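Emp47p (form2) (Saccharomyces cerevisiae, PDB 2A6Z) acts as a calcium-independent lectin-type cargo receptor, taking part in glycoprotein secretion and in the exit of Emp46p from the endoplasmic reticulum. Local coordinates at residues 109-114 and 136-141; 120-125 and 171-176; 76-81 and 207-212; 50-55 and 85-90. All coordinates share one frame; numbering follows the deposited sequence. Where two conformers were deposited one is given.

Interaction 1. Residues 109-114 and 136-141; sequences QLLVDN and TKIYDQ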
# COMPACT_ATOMS: atom_id res chain seq x y z
N GLN A 109 -4.79 1.66 6.35
CA GLN A 109 -3.68 2.24 5.63
C GLN A 109 -2.38 1.60 6.16
O GLN A 109 -2.16 1.57 7.37
CB GLN A 109 -3.64 3.76 5.89
CG GLN A 109 -2.47 4.46 5.21
CD GLN A 109 -2.10 5.80 5.84
OE1 GLN A 109 -2.50 6.14 6.93
NE2 GLN A 109 -1.33 6.58 5.12
N LEU A 110 -1.54 1.15 5.24
CA LEU A 110 -0.16 0.73 5.61
C LEU A 110 0.77 1.78 5.03
O LEU A 110 0.80 1.95 3.80
CB LEU A 110 0.19 -0.65 5.05
CG LEU A 110 -0.71 -1.77 5.52
CD1 LEU A 110 -0.33 -3.09 4.85
CD2 LEU A 110 -0.65 -1.96 7.03
N LEU A 111 1.51 2.44 5.91
CA LEU A 111 2.38 3.55 5.50
C LEU A 111 3.84 3.13 5.63
O LEU A 111 4.26 2.72 6.73
CB LEU A 111 2.13 4.77 6.38
CG LEU A 111 3.08 5.96 6.14
CD1 LEU A 111 2.92 6.54 4.74
CD2 LEU A 111 2.79 7.04 7.19
N VAL A 112 4.61 3.26 4.56
CA VAL A 112 6.05 3.13 4.60
C VAL A 112 6.63 4.53 4.42
O VAL A 112 6.39 5.22 3.42
CB VAL A 112 6.57 2.15 3.53
CG1 VAL A 112 8.08 2.16 3.50
CG2 VAL A 112 6.01 0.75 3.78
N ASP A 113 7.38 4.98 5.44
CA ASP A 113 7.96 6.33 5.40
C ASP A 113 9.07 6.39 6.41
O ASP A 113 9.37 5.43 7.14
CB ASP A 113 6.93 7.45 5.57
CG ASP A 113 6.74 7.86 7.02
OD1 ASP A 113 6.52 6.97 7.88
OD2 ASP A 113 6.88 9.09 7.30
N ASN A 114 9.74 7.57 6.48
CA ASN A 114 10.88 7.68 7.37
C ASN A 114 10.84 8.99 8.18
O ASN A 114 11.86 9.34 8.78
CB ASN A 114 12.20 7.51 6.65
CG ASN A 114 12.58 8.67 5.75
OD1 ASN A 114 11.94 9.70 5.75
ND2 ASN A 114 13.62 8.44 4.96
N THR A 136 -0.95 15.26 12.01
CA THR A 136 0.09 15.64 12.93
C THR A 136 0.24 14.59 14.04
O THR A 136 1.21 14.71 14.78
CB THR A 136 -0.16 17.01 13.59
OG1 THR A 136 -1.31 16.93 14.44
CG2 THR A 136 -0.43 18.07 12.54
N LYS A 137 -0.63 13.61 14.16
CA LYS A 137 -0.56 12.57 15.18
C LYS A 137 -0.35 11.16 14.60
O LYS A 137 -0.50 10.18 15.33
CB LYS A 137 -1.82 12.60 16.04
CG LYS A 137 -1.99 13.98 16.72
CD LYS A 137 -3.25 13.95 17.60
CE LYS A 137 -3.57 15.19 18.39
NZ LYS A 137 -2.43 15.88 18.99
N ILE A 138 -0.04 11.09 13.29
CA ILE A 138 -0.06 9.76 12.66
C ILE A 138 0.88 8.78 13.34
O ILE A 138 0.49 7.62 13.48
CB ILE A 138 0.25 9.96 11.16
CG1 ILE A 138 -0.10 8.70 10.35
CG2 ILE A 138 1.66 10.48 10.86
CD1 ILE A 138 -0.23 9.02 8.86
N TYR A 139 2.07 9.22 13.75
CA TYR A 139 3.00 8.23 14.31
C TYR A 139 2.54 7.72 15.68
O TYR A 139 2.68 6.53 15.99
CB TYR A 139 4.44 8.81 14.38
CG TYR A 139 4.85 9.28 12.98
CD1 TYR A 139 4.99 8.37 11.92
CD2 TYR A 139 5.04 10.65 12.69
CE1 TYR A 139 5.34 8.78 10.65
CE2 TYR A 139 5.37 11.05 11.42
CZ TYR A 139 5.51 10.12 10.41
OH TYR A 139 5.84 10.58 9.15
N ASP A 140 1.96 8.61 16.46
CA ASP A 140 1.42 8.15 17.77
C ASP A 140 0.19 7.29 17.59
O ASP A 140 -0.11 6.45 18.48
CB ASP A 140 1.10 9.35 18.61
CG ASP A 140 1.54 9.26 20.01
OD1 ASP A 140 1.59 10.24 20.76
OD2 ASP A 140 1.68 8.07 20.38
N GLN A 141 -0.52 7.47 16.47
CA GLN A 141 -1.80 6.78 16.25
C GLN A 141 -1.63 5.46 15.50
O GLN A 141 -2.61 4.73 15.40
CB GLN A 141 -2.80 7.70 15.52
CG GLN A 141 -3.14 8.87 16.47
CD GLN A 141 -4.29 9.76 16.26
OE1 GLN A 141 -4.62 9.84 15.09
NE2 GLN A 141 -4.83 10.40 17.31

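Interaction 2. Residues 120-125 and 171-176; sequences PTLRGQ and LKVQVD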
# COMPACT_ATOMS: atom_id res chain seq x y z
N PRO A 120 12.90 4.86 9.43
CA PRO A 120 12.14 4.08 8.41
C PRO A 120 11.31 2.99 9.06
O PRO A 120 11.83 2.10 9.78
CB PRO A 120 13.24 3.54 7.52
CG PRO A 120 14.40 4.47 7.71
CD PRO A 120 14.34 4.88 9.16
N THR A 121 10.00 3.02 8.76
CA THR A 121 9.05 2.11 9.35
C THR A 121 8.00 1.68 8.32
O THR A 121 7.75 2.39 7.32
CB THR A 121 8.28 2.73 10.53
OG1 THR A 121 7.80 4.05 10.20
CG2 THR A 121 9.16 2.90 11.76
N LEU A 122 7.34 0.57 8.64
CA LEU A 122 6.03 0.19 8.10
C LEU A 122 5.07 0.29 9.25
O LEU A 122 5.25 -0.36 10.29
CB LEU A 122 6.09 -1.22 7.48
CG LEU A 122 4.79 -1.57 6.70
CD1 LEU A 122 5.14 -2.69 5.72
CD2 LEU A 122 3.63 -2.04 7.58
N ARG A 123 4.01 1.07 9.07
CA ARG A 123 3.04 1.32 10.12
C ARG A 123 1.64 0.99 9.62
O ARG A 123 1.27 1.26 8.47
CB ARG A 123 3.05 2.81 10.50
CG ARG A 123 4.31 3.20 11.28
CD ARG A 123 4.52 4.72 11.29
NE ARG A 123 5.75 5.02 12.12
CZ ARG A 123 5.76 5.20 13.42
NH1 ARG A 123 4.63 5.13 14.16
NH2 ARG A 123 6.93 5.45 14.03
N GLY A 124 0.83 0.47 10.54
CA GLY A 124 -0.62 0.28 10.27
C GLY A 124 -1.40 1.40 10.95
O GLY A 124 -1.17 1.75 12.11
N GLN A 125 -2.35 1.91 10.19
CA GLN A 125 -3.24 2.96 10.63
C GLN A 125 -4.71 2.53 10.33
O GLN A 125 -4.94 1.91 9.26
CB GLN A 125 -3.00 4.31 9.93
CG GLN A 125 -1.53 4.69 9.80
CD GLN A 125 -0.75 5.08 11.02
OE1 GLN A 125 0.40 4.67 11.18
NE2 GLN A 125 -1.34 5.92 11.89
N LEU A 171 -4.96 -10.35 11.60
CA LEU A 171 -4.40 -9.43 10.57
C LEU A 171 -2.89 -9.44 10.79
O LEU A 171 -2.44 -9.11 11.89
CB LEU A 171 -4.97 -8.04 10.75
CG LEU A 171 -4.36 -6.97 9.88
CD1 LEU A 171 -4.63 -7.25 8.37
CD2 LEU A 171 -4.93 -5.59 10.25
N LYS A 172 -2.14 -9.81 9.76
CA LYS A 172 -0.70 -9.90 9.88
C LYS A 172 -0.07 -9.23 8.67
O LYS A 172 -0.58 -9.33 7.55
CB LYS A 172 -0.27 -11.37 9.98
CG LYS A 172 1.24 -11.58 10.09
CD LYS A 172 1.58 -12.97 10.54
CE LYS A 172 1.31 -13.96 9.50
NZ LYS A 172 1.76 -15.26 10.08
N VAL A 173 1.04 -8.56 8.93
CA VAL A 173 1.87 -8.01 7.87
C VAL A 173 3.29 -8.61 8.03
O VAL A 173 3.84 -8.56 9.12
CB VAL A 173 1.92 -6.48 7.92
CG1 VAL A 173 2.91 -5.93 6.91
CG2 VAL A 173 0.51 -5.93 7.71
N GLN A 174 3.80 -9.14 6.93
CA GLN A 174 5.18 -9.61 6.82
C GLN A 174 5.92 -8.74 5.82
O GLN A 174 5.32 -8.23 4.87
CB GLN A 174 5.20 -11.06 6.33
CG GLN A 174 4.58 -12.04 7.35
CD GLN A 174 4.19 -13.34 6.64
OE1 GLN A 174 3.18 -13.36 5.96
NE2 GLN A 174 4.98 -14.36 6.73
N VAL A 175 7.22 -8.57 6.05
CA VAL A 175 8.11 -7.90 5.12
C VAL A 175 9.20 -8.90 4.78
O VAL A 175 9.91 -9.40 5.67
CB VAL A 175 8.73 -6.63 5.76
CG1 VAL A 175 9.79 -6.04 4.83
CG2 VAL A 175 7.64 -5.62 6.12
N ASP A 176 9.28 -9.23 3.49
CA ASP A 176 10.28 -10.22 3.03
C ASP A 176 10.17 -11.50 3.86
O ASP A 176 11.19 -12.13 4.18
CB ASP A 176 11.69 -9.65 3.11
CG ASP A 176 11.84 -8.31 2.40
OD1 ASP A 176 11.09 -7.87 1.57
OD2 ASP A 176 12.92 -7.69 2.81

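Interaction 3. Residues 76-81 and 207-212; sequences GQTDGG and NAESFE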
# COMPACT_ATOMS: atom_id res chain seq x y z
N GLY A 76 17.65 9.80 2.53
CA GLY A 76 17.54 10.91 3.48
C GLY A 76 16.08 11.02 3.95
O GLY A 76 15.13 10.58 3.38
N GLN A 77 15.91 11.56 5.13
CA GLN A 77 14.55 11.78 5.64
C GLN A 77 13.78 12.74 4.80
O GLN A 77 14.25 13.79 4.39
CB GLN A 77 14.67 12.27 7.09
CG GLN A 77 13.20 12.31 7.66
CD GLN A 77 13.49 12.65 9.17
OE1 GLN A 77 12.63 12.84 9.97
NE2 GLN A 77 14.81 12.62 9.44
N THR A 78 12.54 12.45 4.48
CA THR A 78 11.70 13.36 3.68
C THR A 78 10.34 13.25 4.28
O THR A 78 10.08 12.35 5.11
CB THR A 78 11.59 12.94 2.20
OG1 THR A 78 10.68 11.90 2.08
CG2 THR A 78 12.96 12.75 1.62
N ASP A 79 9.39 14.11 3.87
CA ASP A 79 8.01 14.00 4.24
C ASP A 79 7.17 13.23 3.20
O ASP A 79 5.96 13.22 3.26
CB ASP A 79 7.42 15.37 4.60
CG ASP A 79 7.40 16.33 3.41
OD1 ASP A 79 7.46 15.94 2.27
OD2 ASP A 79 7.34 17.57 3.67
N GLY A 80 7.87 12.56 2.28
CA GLY A 80 7.22 11.67 1.32
C GLY A 80 6.82 10.34 2.02
O GLY A 80 7.02 10.13 3.19
N GLY A 81 6.28 9.45 1.19
CA GLY A 81 5.96 8.10 1.67
C GLY A 81 5.08 7.39 0.68
O GLY A 81 4.59 8.00 -0.30
N ASN A 207 14.24 16.44 -3.38
CA ASN A 207 14.49 15.03 -3.65
C ASN A 207 13.63 14.55 -4.82
O ASN A 207 12.55 15.06 -5.12
CB ASN A 207 14.18 14.13 -2.40
CG ASN A 207 12.69 13.89 -2.23
OD1 ASN A 207 12.21 12.86 -2.73
ND2 ASN A 207 11.96 14.75 -1.54
N ALA A 208 14.13 13.48 -5.45
CA ALA A 208 13.42 12.78 -6.51
C ALA A 208 13.22 11.31 -6.16
O ALA A 208 13.41 10.42 -7.00
CB ALA A 208 14.15 12.90 -7.87
N GLU A 209 12.91 11.03 -4.89
CA GLU A 209 12.68 9.63 -4.53
C GLU A 209 11.61 9.04 -5.43
O GLU A 209 10.54 9.63 -5.63
CB GLU A 209 12.21 9.59 -3.05
CG GLU A 209 12.15 8.13 -2.53
CD GLU A 209 12.08 8.01 -1.00
OE1 GLU A 209 11.88 9.05 -0.30
OE2 GLU A 209 12.16 6.86 -0.51
N SER A 210 11.93 7.83 -5.93
CA SER A 210 11.05 7.18 -6.92
C SER A 210 10.46 5.91 -6.32
O SER A 210 11.19 4.91 -6.17
CB SER A 210 11.88 6.88 -8.18
OG SER A 210 11.00 6.39 -9.19
N PHE A 211 9.19 5.98 -5.96
CA PHE A 211 8.45 4.82 -5.43
C PHE A 211 7.86 4.06 -6.61
O PHE A 211 7.20 4.68 -7.46
CB PHE A 211 7.33 5.30 -4.49
CG PHE A 211 7.84 5.85 -3.19
CD1 PHE A 211 8.30 4.98 -2.21
CD2 PHE A 211 7.87 7.22 -2.97
CE1 PHE A 211 8.75 5.47 -0.98
CE2 PHE A 211 8.28 7.69 -1.72
CZ PHE A 211 8.73 6.82 -0.74
N GLU A 212 8.13 2.77 -6.68
CA GLU A 212 7.89 1.96 -7.88
C GLU A 212 7.25 0.63 -7.51
O GLU A 212 7.64 0.02 -6.49
CB GLU A 212 9.18 1.70 -8.62
CG GLU A 212 9.94 3.00 -8.89
CD GLU A 212 11.15 2.91 -9.74
OE1 GLU A 212 11.60 1.75 -10.02
OE2 GLU A 212 11.64 4.00 -10.14
O HOH W 1 10.46 11.31 -0.57

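Interaction 4. Residues 50-55 and 85-90; sequences SLWLKQ and WFVQDS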
# COMPACT_ATOMS: atom_id res chain seq x y z
N SER A 50 -0.97 7.38 -8.13
CA SER A 50 -1.85 6.38 -7.55
C SER A 50 -2.05 5.23 -8.51
O SER A 50 -1.94 5.37 -9.73
CB SER A 50 -3.20 6.97 -7.14
OG SER A 50 -3.87 7.47 -8.27
N LEU A 51 -2.42 4.10 -7.94
CA LEU A 51 -2.64 2.86 -8.71
C LEU A 51 -3.69 2.06 -7.96
O LEU A 51 -3.38 1.58 -6.84
CB LEU A 51 -1.35 2.12 -8.86
CG LEU A 51 -1.44 0.74 -9.53
CD1 LEU A 51 -1.91 0.85 -10.98
CD2 LEU A 51 -0.11 0.02 -9.42
N TRP A 52 -4.91 1.95 -8.46
CA TRP A 52 -6.00 1.31 -7.79
C TRP A 52 -6.68 0.29 -8.69
O TRP A 52 -6.79 0.49 -9.92
CB TRP A 52 -7.06 2.29 -7.39
CG TRP A 52 -6.71 3.32 -6.33
CD1 TRP A 52 -6.12 4.54 -6.54
CD2 TRP A 52 -6.96 3.22 -4.91
NE1 TRP A 52 -5.97 5.20 -5.33
CE2 TRP A 52 -6.49 4.43 -4.33
CE3 TRP A 52 -7.56 2.23 -4.09
CZ2 TRP A 52 -6.57 4.65 -2.96
CZ3 TRP A 52 -7.64 2.48 -2.72
CH2 TRP A 52 -7.14 3.68 -2.18
N LEU A 53 -7.24 -0.75 -8.10
CA LEU A 53 -8.11 -1.67 -8.84
C LEU A 53 -9.38 -0.93 -9.25
O LEU A 53 -9.97 -0.18 -8.47
CB LEU A 53 -8.42 -2.91 -8.00
CG LEU A 53 -7.23 -3.91 -8.07
CD1 LEU A 53 -7.11 -4.75 -6.81
CD2 LEU A 53 -7.37 -4.81 -9.30
N LYS A 54 -9.82 -1.20 -10.51
CA LYS A 54 -11.07 -0.59 -10.96
C LYS A 54 -12.33 -1.12 -10.31
O LYS A 54 -13.34 -0.39 -10.24
CB LYS A 54 -11.18 -0.81 -12.49
CG LYS A 54 -10.22 0.04 -13.27
CD LYS A 54 -10.44 -0.20 -14.75
CE LYS A 54 -9.43 0.45 -15.67
NZ LYS A 54 -9.76 0.02 -17.09
N GLN A 55 -12.33 -2.37 -9.86
CA GLN A 55 -13.51 -2.99 -9.24
C GLN A 55 -13.26 -3.19 -7.77
O GLN A 55 -12.13 -3.54 -7.32
CB GLN A 55 -13.81 -4.29 -9.95
CG GLN A 55 -14.05 -4.22 -11.45
CD GLN A 55 -14.85 -3.13 -12.09
OE1 GLN A 55 -14.54 -2.46 -13.11
NE2 GLN A 55 -16.01 -2.84 -11.51
N TRP A 85 -3.46 0.55 0.60
CA TRP A 85 -4.79 0.79 1.13
C TRP A 85 -5.70 -0.44 1.01
O TRP A 85 -5.63 -1.17 0.01
CB TRP A 85 -5.46 1.92 0.34
CG TRP A 85 -4.69 3.21 0.36
CD1 TRP A 85 -3.75 3.61 -0.57
CD2 TRP A 85 -4.78 4.26 1.33
NE1 TRP A 85 -3.25 4.87 -0.23
CE2 TRP A 85 -3.88 5.28 0.91
CE3 TRP A 85 -5.55 4.46 2.49
CZ2 TRP A 85 -3.72 6.48 1.63
CZ3 TRP A 85 -5.39 5.64 3.18
CH2 TRP A 85 -4.49 6.64 2.76
N PHE A 86 -6.57 -0.58 1.98
CA PHE A 86 -7.66 -1.55 1.96
C PHE A 86 -8.85 -0.86 2.65
O PHE A 86 -8.92 -0.85 3.87
CB PHE A 86 -7.20 -2.84 2.67
CG PHE A 86 -8.31 -3.90 2.75
CD1 PHE A 86 -8.61 -4.62 1.59
CD2 PHE A 86 -9.00 -4.18 3.93
CE1 PHE A 86 -9.60 -5.61 1.60
CE2 PHE A 86 -9.96 -5.15 3.94
CZ PHE A 86 -10.25 -5.88 2.78
N VAL A 87 -9.69 -0.22 1.84
CA VAL A 87 -10.64 0.75 2.41
C VAL A 87 -12.04 0.62 1.75
O VAL A 87 -12.15 0.38 0.55
CB VAL A 87 -10.15 2.22 2.26
CG1 VAL A 87 -8.79 2.41 2.98
CG2 VAL A 87 -10.00 2.66 0.82
N GLN A 88 -13.06 0.81 2.56
CA GLN A 88 -14.44 0.66 2.02
C GLN A 88 -14.84 1.92 1.28
O GLN A 88 -14.79 3.01 1.82
CB GLN A 88 -15.42 0.46 3.16
CG GLN A 88 -15.32 -0.75 3.98
CD GLN A 88 -16.31 -0.66 5.15
OE1 GLN A 88 -17.52 -0.53 4.94
NE2 GLN A 88 -15.75 -0.70 6.36
N ASP A 89 -15.27 1.76 0.03
CA ASP A 89 -15.82 2.88 -0.75
C ASP A 89 -16.57 2.24 -1.94
O ASP A 89 -16.32 1.09 -2.28
CB ASP A 89 -14.72 3.81 -1.21
CG ASP A 89 -15.13 5.23 -1.49
OD1 ASP A 89 -16.31 5.41 -1.85
OD2 ASP A 89 -14.32 6.14 -1.31
N SER A 90 -17.44 3.00 -2.54
CA SER A 90 -18.21 2.52 -3.70
C SER A 90 -17.49 2.82 -5.01
O SER A 90 -18.00 2.47 -6.09
CB SER A 90 -19.61 3.14 -3.65
OG SER A 90 -19.44 4.56 -3.73

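Interaction 1. Residues 109-114 and 136-141
D113 and Y139 form the polar end of a contact between strand 108-113 of the legume-like lectin β sandwich and the short helical turn at 138-141, and illustrate how a small helix can be fastened to the outer face of a sheet. The tight part is this pair. The phenol OH of Y139 donates to OD2 of D113 over 2.6 Å, on the syn side of the carboxylate and 23° out of its plane. Carboxylate and ring are otherwise almost coplanar, 5° apart, with D113 lying at the ring edge, where its OD1 comes to 3.5 Å from CE1 of Y139. OD2 also accepts from the backbone N of N115, which together with the phenol restrains the carboxylate. The ring is steadied from its own side as well: the CG2 methyl of I138 sits 3.7 Å above its centre.

Packing is looser toward the start of the strand segment, at L111 and Q109. I138 places CG1 anti to its backbone N (chi1 -165°), which carries CD1 toward the sheet; the I138 side chain crosses those of L111 and Q109 at about right angles. The amide of Q109 is committed elsewhere, since its NE2 bonds to OG of S83 on the adjoining strand. On the far side of the helical turn, T136, K137, D140 and Q141 face solvent and do not touch the strand. The apolar meeting itself reduces to methyl against methyl, CD2 of L111 lying 4.0 Å from CD1 of I138.

Interaction 2. Residues 120-125 and 171-176
The hydrophobic interior of the lectin β sandwich is represented here by L122, on strand 121-128 of one sheet, meeting V173 and V175, on strand 170-175 of the other. The backbones stay well apart, with the CA atoms of L122 and V175 8.9 Å from each other, and the side chains bridge the distance. L122 carries CG anti to the backbone N (chi1 -171°), which directs its two methyl groups into the gap between the sheets. CD2 of L122 meets V173 alone, tip to tip with CG1 at 4.0 Å. The second branch behaves differently: L122 slides past V175 in the opposite direction, and its CD1 touches CG2 of V175 at 3.9 Å while also coming to 4.1 Å from CG1 of V173. Both valines lie on the same face of their strand. L122 was modelled in two conformers, and these distances belong to one of them.

The other face of strand 121-128 is polar, with NE of R123 donating to OG1 of T121 over 3.0 Å. L122 also touches C180, probably disulfide-bonded to C146 and so linking the outermost strands of the two sheets at this edge. I159 and F181 extend the apolar surroundings.

Because the leucine and valines contribute only methyl groups here, no directional bond is imposed, and their contact rests on complementary shape and the exclusion of water.

Interaction 3. Residues 76-81 and 207-212
Water, and not a direct bond, joins T78 to E209: their facing oxygens, OG1 and OE1, stand 3.9 Å apart, and one water is hydrogen-bonded to both. It lies 2.7 Å from OG1 of T78 and equally far from OE1 of E209. Each flank of this bridge is shaped by a turn that uses a side chain as backbone acceptor. In an ST turn, OG1 of T78 accepts from N of G80 at 2.9 Å; in an Asx turn, OD1 of N207 accepts from N of E209 with an N-H...O angle of 163°. With its amide so placed, N207 crosses T78 at about a right angle and rests ND2 against CG2 of T78 at 3.9 Å, while ND2 donates to the carbonyl oxygens of N201 and V204.

Within the lectin β sandwich the two segments belong to different sheets, 76-81 leading into strand 81-88 and 207-212 entering strand 210-220, so the contact joins the sheets near one end of the fold. OE2 of E209 is also hydrogen-bonded to OG of S71, and OD1 of N114 accepts from the backbone N of T78.

F211 supplies the apolar part. The carbonyl carbon of G81 lies over one face of its ring, with CA of G81 3.9 Å from CZ of F211 beyond the rim; CG of E209 lies over the opposite face, offset toward the rim.

Interaction 4. Residues 50-55 and 85-90
An offset aromatic contact between W52 and W85 spans one sheet of the lectin β sandwich, reaching across strand 192-200, which lies between their own strands 48-58 and 81-88. It shows how large side chains can link strands that share no backbone hydrogen bond. The indoles are far from a full stack. The six-membered ring of W52 and the five-membered ring of W85 have centroids 5.0 Å apart, with planes inclined by 26° and slid so that they hardly overlap. CZ2 of W52 lies over the face of the W85 indole, 3.8 Å from CD1 of W85. The nearest approach is instead to aliphatic carbon, the neighbouring CH2 of W52 lying 3.5 Å from CB of W85.

W52 sets CG anti to its carbonyl carbon (chi1 -67°), and the long indole then carries the touching rim away from its own strand toward W85. The intervening strand fixes the other indole, for NE1 of W85 is hydrogen-bonded to OG1 of T198, a residue that W52 also touches. Y105 meets W85 edge-to-face. F86 points to the reverse side of the strand and stacks there with F63 of the second sheet, which places the tryptophan pair on the sheet face turned away from the sandwich interior. V87 completes the contact more loosely, its CG2 reaching CZ3 of W52 at 4.3 Å.

Overall arrangement
All four contacts are largely buried, yet their chemistry follows their place in the sandwich. Interaction 2 lies between the two sheets and is purely aliphatic. Interactions 1 and 4 occupy the outer face of one sheet, where polar and aromatic groups enter; they touch where Q109 packs on W85, on neighbouring strands. Interactions 1 and 2 share that sheet through adjacent strands 108-113 and 121-128, and only interaction 1 includes a solvent-facing helical turn. Interaction 3 also joins the sheets, but through turns and water near one end, and N114 connects 76-81 to 109-114. Interactions 3 and 4 lie on opposite sides of the chain's centre, about 23 Å between their centres.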